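PDB 3RHF: putative polyphosphate kinase 2 family protein from Arthrobacter aurescens, which probably catalyses phosphate transfer between polyphosphate and nucleotides as a polyphosphate kinase 2 with a P-loop kinase fold. Local coordinates for residues 58-63 against 260-265; 10-15 against 51-56. All coordinates share one frame; numbering follows the deposited sequence.

Interaction 1 (58-63 against 260-265)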
loop_
_atom_site.group_PDB
_atom_site.type_symbol
_atom_site.label_atom_id
_atom_site.label_comp_id
_atom_site.label_asym_id
_atom_site.label_seq_id
_atom_site.Cartn_x
_atom_site.Cartn_y
_atom_site.Cartn_z
ATOM N N ALA A 58 10.323 7.372 2.955
ATOM C CA ALA A 58 9.282 7.533 3.984
ATOM C C ALA A 58 9.269 8.980 4.522
ATOM O O ALA A 58 8.244 9.603 4.624
ATOM C CB ALA A 58 9.465 6.528 5.114
ATOM N N GLU A 59 10.426 9.532 4.814
ATOM C CA GLU A 59 10.473 10.897 5.285
ATOM C C GLU A 59 9.997 11.841 4.202
ATOM O O GLU A 59 9.198 12.701 4.459
ATOM C CB GLU A 59 11.857 11.291 5.792
ATOM C CG GLU A 59 11.974 12.776 6.086
ATOM C CD GLU A 59 13.183 13.195 6.958
ATOM O OE1 GLU A 59 14.146 12.405 7.149
ATOM O OE2 GLU A 59 13.170 14.355 7.466
ATOM N N LEU A 60 10.477 11.702 2.987
ATOM C CA LEU A 60 10.171 12.714 1.997
ATOM C C LEU A 60 8.716 12.647 1.470
ATOM O O LEU A 60 8.153 13.642 1.082
ATOM C CB LEU A 60 11.142 12.634 0.852
ATOM C CG LEU A 60 12.509 13.276 0.985
ATOM C CD1 LEU A 60 13.297 12.761 -0.155
ATOM C CD2 LEU A 60 12.387 14.769 0.937
ATOM N N GLN A 61 8.106 11.489 1.503
ATOM C CA GLN A 61 6.732 11.370 1.112
ATOM C C GLN A 61 5.859 11.962 2.212
ATOM O O GLN A 61 4.873 12.602 1.949
ATOM C CB GLN A 61 6.385 9.899 0.811
ATOM C CG GLN A 61 4.929 9.585 0.590
ATOM C CD GLN A 61 4.170 9.296 1.880
ATOM O OE1 GLN A 61 4.531 8.393 2.648
ATOM N NE2 GLN A 61 3.100 10.080 2.134
ATOM N N GLU A 62 6.240 11.739 3.449
ATOM C CA GLU A 62 5.479 12.226 4.558
ATOM C C GLU A 62 5.477 13.728 4.548
ATOM O O GLU A 62 4.468 14.309 4.851
ATOM C CB GLU A 62 6.007 11.708 5.871
ATOM C CG GLU A 62 5.180 12.212 7.051
ATOM C CD GLU A 62 5.467 11.500 8.410
ATOM O OE1 GLU A 62 4.873 10.397 8.630
ATOM O OE2 GLU A 62 6.215 12.072 9.264
ATOM N N LYS A 63 6.575 14.348 4.149
ATOM C CA LYS A 63 6.603 15.787 3.960
ATOM C C LYS A 63 5.747 16.266 2.822
ATOM O O LYS A 63 4.991 17.205 2.985
ATOM C CB LYS A 63 8.001 16.283 3.735
ATOM C CG LYS A 63 8.884 16.237 4.968
ATOM C CD LYS A 63 10.239 16.878 4.641
ATOM C CE LYS A 63 11.263 16.722 5.766
ATOM N NZ LYS A 63 12.617 17.174 5.343
ATOM N N LEU A 260 15.461 7.720 -8.336
ATOM C CA LEU A 260 14.736 8.651 -9.230
ATOM C C LEU A 260 13.633 9.397 -8.506
ATOM O O LEU A 260 13.488 10.620 -8.656
ATOM C CB LEU A 260 14.141 7.887 -10.416
ATOM C CG LEU A 260 15.065 7.661 -11.618
ATOM C CD1 LEU A 260 14.326 6.805 -12.611
ATOM C CD2 LEU A 260 15.553 8.957 -12.309
ATOM N N LEU A 261 12.861 8.621 -7.745
ATOM C CA LEU A 261 11.862 9.143 -6.826
ATOM C C LEU A 261 12.408 10.118 -5.832
ATOM O O LEU A 261 11.848 11.181 -5.667
ATOM C CB LEU A 261 11.253 8.011 -6.038
ATOM C CG LEU A 261 9.827 7.639 -6.306
ATOM C CD1 LEU A 261 9.431 7.764 -7.789
ATOM C CD2 LEU A 261 9.647 6.216 -5.829
ATOM N N LEU A 262 13.485 9.739 -5.143
ATOM C CA LEU A 262 14.074 10.623 -4.091
ATOM C C LEU A 262 14.612 11.926 -4.667
ATOM O O LEU A 262 14.478 12.964 -4.039
ATOM C CB LEU A 262 15.197 9.936 -3.282
ATOM C CG LEU A 262 14.717 8.703 -2.505
ATOM C CD1 LEU A 262 15.874 7.703 -2.247
ATOM C CD2 LEU A 262 14.044 9.057 -1.192
ATOM N N ASP A 263 15.261 11.833 -5.839
ATOM C CA ASP A 263 15.856 12.990 -6.480
ATOM C C ASP A 263 14.737 13.928 -6.998
ATOM O O ASP A 263 14.869 15.125 -6.907
ATOM C CB ASP A 263 16.769 12.553 -7.622
ATOM C CG ASP A 263 18.082 11.823 -7.144
ATOM O OD1 ASP A 263 18.377 11.665 -5.915
ATOM O OD2 ASP A 263 18.861 11.420 -8.058
ATOM N N ALA A 264 13.645 13.367 -7.524
ATOM C CA ALA A 264 12.456 14.144 -7.928
ATOM C C ALA A 264 11.820 14.858 -6.706
ATOM O O ALA A 264 11.493 16.035 -6.771
ATOM C CB ALA A 264 11.434 13.247 -8.609
ATOM N N LEU A 265 11.686 14.135 -5.604
ATOM C CA LEU A 265 11.147 14.677 -4.392
ATOM C C LEU A 265 12.063 15.694 -3.753
ATOM O O LEU A 265 11.595 16.642 -3.161
ATOM C CB LEU A 265 10.904 13.567 -3.406
ATOM C CG LEU A 265 9.717 12.694 -3.684
ATOM C CD1 LEU A 265 9.712 11.432 -2.953
ATOM C CD2 LEU A 265 8.522 13.488 -3.311
#
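Two helices on one face of the P-loop kinase sandwich, 43-69 and 250-266, pack together here through three leucines. Leu-60 reaches across from the first, and a single methyl does the touching: its CD1 lies 3.9 Å from CD2 of Leu-262 and 4.1 Å from CB of Leu-265. The methyl thus rests against the branch end of one leucine and the root of the other, two residues a turn apart on helix 250-266. Leu-60 and Leu-262 cross at about a right angle, so the two branches meet at one methyl pair rather than lying alongside. With CG of Leu-60 anti to its carbonyl carbon (chi1 -81°), CD1 is carried toward Leu-262 and Leu-265. Leucine suits positions 60 and 262, where an apolar branched tip lets one methyl enter the contact; Leu-265 offers CB to Leu-60, while its side chain also packs on Leu-57. Away from the leucines, Lys-63 NZ pairs with Glu-59 OE2 at 3.6 Å, one turn apart; Glu-59 is exposed, while Lys-63 also lies against Asp-271 and Trp-272. Beneath helix 250-266 runs the parallel sheet, where Leu-261 and Leu-265 pack on Leu-76 of strand 75-82 and Leu-260 on Val-184 of strand 179-187.

Interaction 2 (10-15 against 51-56); sequences VEFAKS and AAQDAR
Glu-11 and Arg-56 face each other in a bidentate salt bridge that ties the N-terminal loop to helix 43-69. The guanidinium comes end-on: NH1 of Arg-56 donates to OE1 of Glu-11 at 2.9 Å, and NH2 of Arg-56 to OE2 of Glu-11 at 2.6 Å. Both bonds are nearly straight, at 166°, and both use the syn side of the carboxylate oxygens. The two flat groups are nearly coplanar, their planes 24° apart, and this pairing restricts rotation of either group. The side chains arrive from opposite directions. Glu-11 bends at chi2 (-71°) to bring its carboxylate round toward the helix, whereas Arg-56 runs extended from CG to NE. A long arginine spans the gap and still presents a flat double donor, which glutamate matches with two carboxylate oxygens.

Beside the bridge, Phe-12 offers a ring edge to the amide of Gln-53, with CE2 of Phe-12 4.2 Å from NE2 of Gln-53. That nitrogen is engaged by OE1 of Gln-259 and the backbone O of Ile-255, so the amide is held by helix 250-266 and merely passes the ring. Phenylalanine's flat ring can also meet that of Tyr-39, whose hydroxyl is hydrogen-bonded to Val-10 O. Farther along the loop, Ser-15 N-caps helix 16-19, its short hydroxyl reaching Ala-17 N. Leu-49 of helix 43-69 packs against Glu-11, Phe-12 and Arg-56. Gln-259 packs on Phe-12, and Leu-262 on Gln-53 and Arg-56, so helix 250-266 touches both the loop and helix 43-69.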
loop_
_atom_site.group_PDB
_atom_site.type_symbol
_atom_site.label_atom_id
_atom_site.label_comp_id
_atom_site.label_asym_id
_atom_site.label_seq_id
_atom_site.Cartn_x
_atom_site.Cartn_y
_atom_site.Cartn_z
ATOM N N VAL A 10 26.576 2.290 -0.258
ATOM C CA VAL A 10 27.241 2.916 -1.362
ATOM C C VAL A 10 26.146 3.603 -2.179
ATOM O O VAL A 10 25.209 2.971 -2.662
ATOM C CB VAL A 10 28.001 1.863 -2.217
ATOM C CG1 VAL A 10 28.701 2.542 -3.380
ATOM C CG2 VAL A 10 29.024 1.059 -1.369
ATOM N N GLU A 11 26.264 4.917 -2.292
ATOM C CA GLU A 11 25.318 5.758 -2.991
ATOM C C GLU A 11 25.638 5.802 -4.457
ATOM O O GLU A 11 26.720 5.431 -4.875
ATOM C CB GLU A 11 25.448 7.194 -2.503
ATOM C CG GLU A 11 25.327 7.429 -1.025
ATOM C CD GLU A 11 23.910 7.252 -0.493
ATOM O OE1 GLU A 11 22.914 7.405 -1.268
ATOM O OE2 GLU A 11 23.802 6.958 0.734
ATOM N N PHE A 12 24.718 6.323 -5.245
ATOM C CA PHE A 12 24.968 6.498 -6.654
ATOM C C PHE A 12 26.144 7.460 -6.862
ATOM O O PHE A 12 26.202 8.515 -6.220
ATOM C CB PHE A 12 23.698 7.031 -7.366
ATOM C CG PHE A 12 22.765 5.951 -7.774
ATOM C CD1 PHE A 12 22.804 5.444 -9.046
ATOM C CD2 PHE A 12 21.884 5.405 -6.860
ATOM C CE1 PHE A 12 21.961 4.405 -9.425
ATOM C CE2 PHE A 12 21.056 4.398 -7.220
ATOM C CZ PHE A 12 21.100 3.876 -8.524
ATOM N N ALA A 13 27.060 7.093 -7.759
ATOM C CA ALA A 13 28.175 7.973 -8.133
ATOM C C ALA A 13 27.645 9.029 -9.059
ATOM O O ALA A 13 28.010 10.180 -8.927
ATOM C CB ALA A 13 29.316 7.231 -8.811
ATOM N N LYS A 14 26.809 8.655 -10.014
ATOM C CA LYS A 14 26.131 9.656 -10.813
ATOM C C LYS A 14 24.607 9.422 -10.716
ATOM O O LYS A 14 24.134 8.271 -10.638
ATOM C CB LYS A 14 26.669 9.693 -12.277
ATOM N N SER A 15 23.849 10.515 -10.691
ATOM C CA SER A 15 22.405 10.447 -10.571
ATOM C C SER A 15 21.738 9.754 -11.766
ATOM O O SER A 15 22.060 10.035 -12.905
ATOM C CB SER A 15 21.817 11.848 -10.453
ATOM O OG SER A 15 20.404 11.743 -10.489
ATOM N N ALA A 51 17.743 -0.157 1.729
ATOM C CA ALA A 51 17.109 -0.050 3.043
ATOM C C ALA A 51 17.235 1.385 3.533
ATOM O O ALA A 51 16.398 1.881 4.278
ATOM C CB ALA A 51 17.767 -1.035 4.061
ATOM N N ALA A 52 18.300 2.063 3.102
ATOM C CA ALA A 52 18.499 3.431 3.491
ATOM C C ALA A 52 17.534 4.312 2.677
ATOM O O ALA A 52 16.974 5.304 3.180
ATOM C CB ALA A 52 19.938 3.813 3.262
ATOM N N GLN A 53 17.386 3.957 1.398
ATOM C CA GLN A 53 16.489 4.664 0.488
ATOM C C GLN A 53 15.084 4.660 1.044
ATOM O O GLN A 53 14.420 5.674 0.975
ATOM C CB GLN A 53 16.514 4.038 -0.894
ATOM C CG GLN A 53 17.716 4.449 -1.694
ATOM C CD GLN A 53 17.697 3.911 -3.073
ATOM O OE1 GLN A 53 17.132 2.854 -3.301
ATOM N NE2 GLN A 53 18.316 4.646 -4.039
ATOM N N ASP A 54 14.674 3.525 1.639
ATOM C CA ASP A 54 13.327 3.332 2.154
ATOM C C ASP A 54 13.012 4.372 3.231
ATOM O O ASP A 54 11.941 4.938 3.217
ATOM C CB ASP A 54 13.146 1.928 2.765
ATOM C CG ASP A 54 13.212 0.802 1.732
ATOM O OD1 ASP A 54 13.273 1.095 0.514
ATOM O OD2 ASP A 54 13.235 -0.402 2.131
ATOM N N ALA A 55 13.929 4.534 4.194
ATOM C CA ALA A 55 13.805 5.513 5.253
ATOM C C ALA A 55 13.780 6.909 4.671
ATOM O O ALA A 55 12.946 7.736 5.062
ATOM C CB ALA A 55 14.939 5.388 6.253
ATOM N N ARG A 56 14.665 7.192 3.729
ATOM C CA ARG A 56 14.635 8.499 3.080
ATOM C C ARG A 56 13.297 8.812 2.372
ATOM O O ARG A 56 12.775 9.937 2.486
ATOM C CB ARG A 56 15.756 8.606 2.079
ATOM C CG ARG A 56 17.137 8.597 2.714
ATOM C CD ARG A 56 18.167 8.613 1.616
ATOM N NE ARG A 56 19.432 8.138 2.107
ATOM C CZ ARG A 56 20.467 7.791 1.354
ATOM N NH1 ARG A 56 20.420 7.880 0.027
ATOM N NH2 ARG A 56 21.568 7.367 1.955
#

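In the fold
Both interactions use helix 43-69, at successive parts of its length, and their centres lie 12 Å apart. Interaction 1 is a buried, wholly apolar joint between two helices over the sheet; interaction 2 is partly buried and leans on a charged pair, fitting for a loop fastened to the helix pair farther from the centre of the chain. Leu-262 belongs to both surroundings: its CD1 packs 3.8 Å from CG of Gln-53, and its CD2 lies 3.6 Å from the backbone C of Arg-56. A polar tie joins them too, since Asp-263 OD2 is 2.9 Å from Ser-15 OG, a probable hydrogen bond. Helix 250-266, one side of interaction 1, thus also touches both segments of interaction 2.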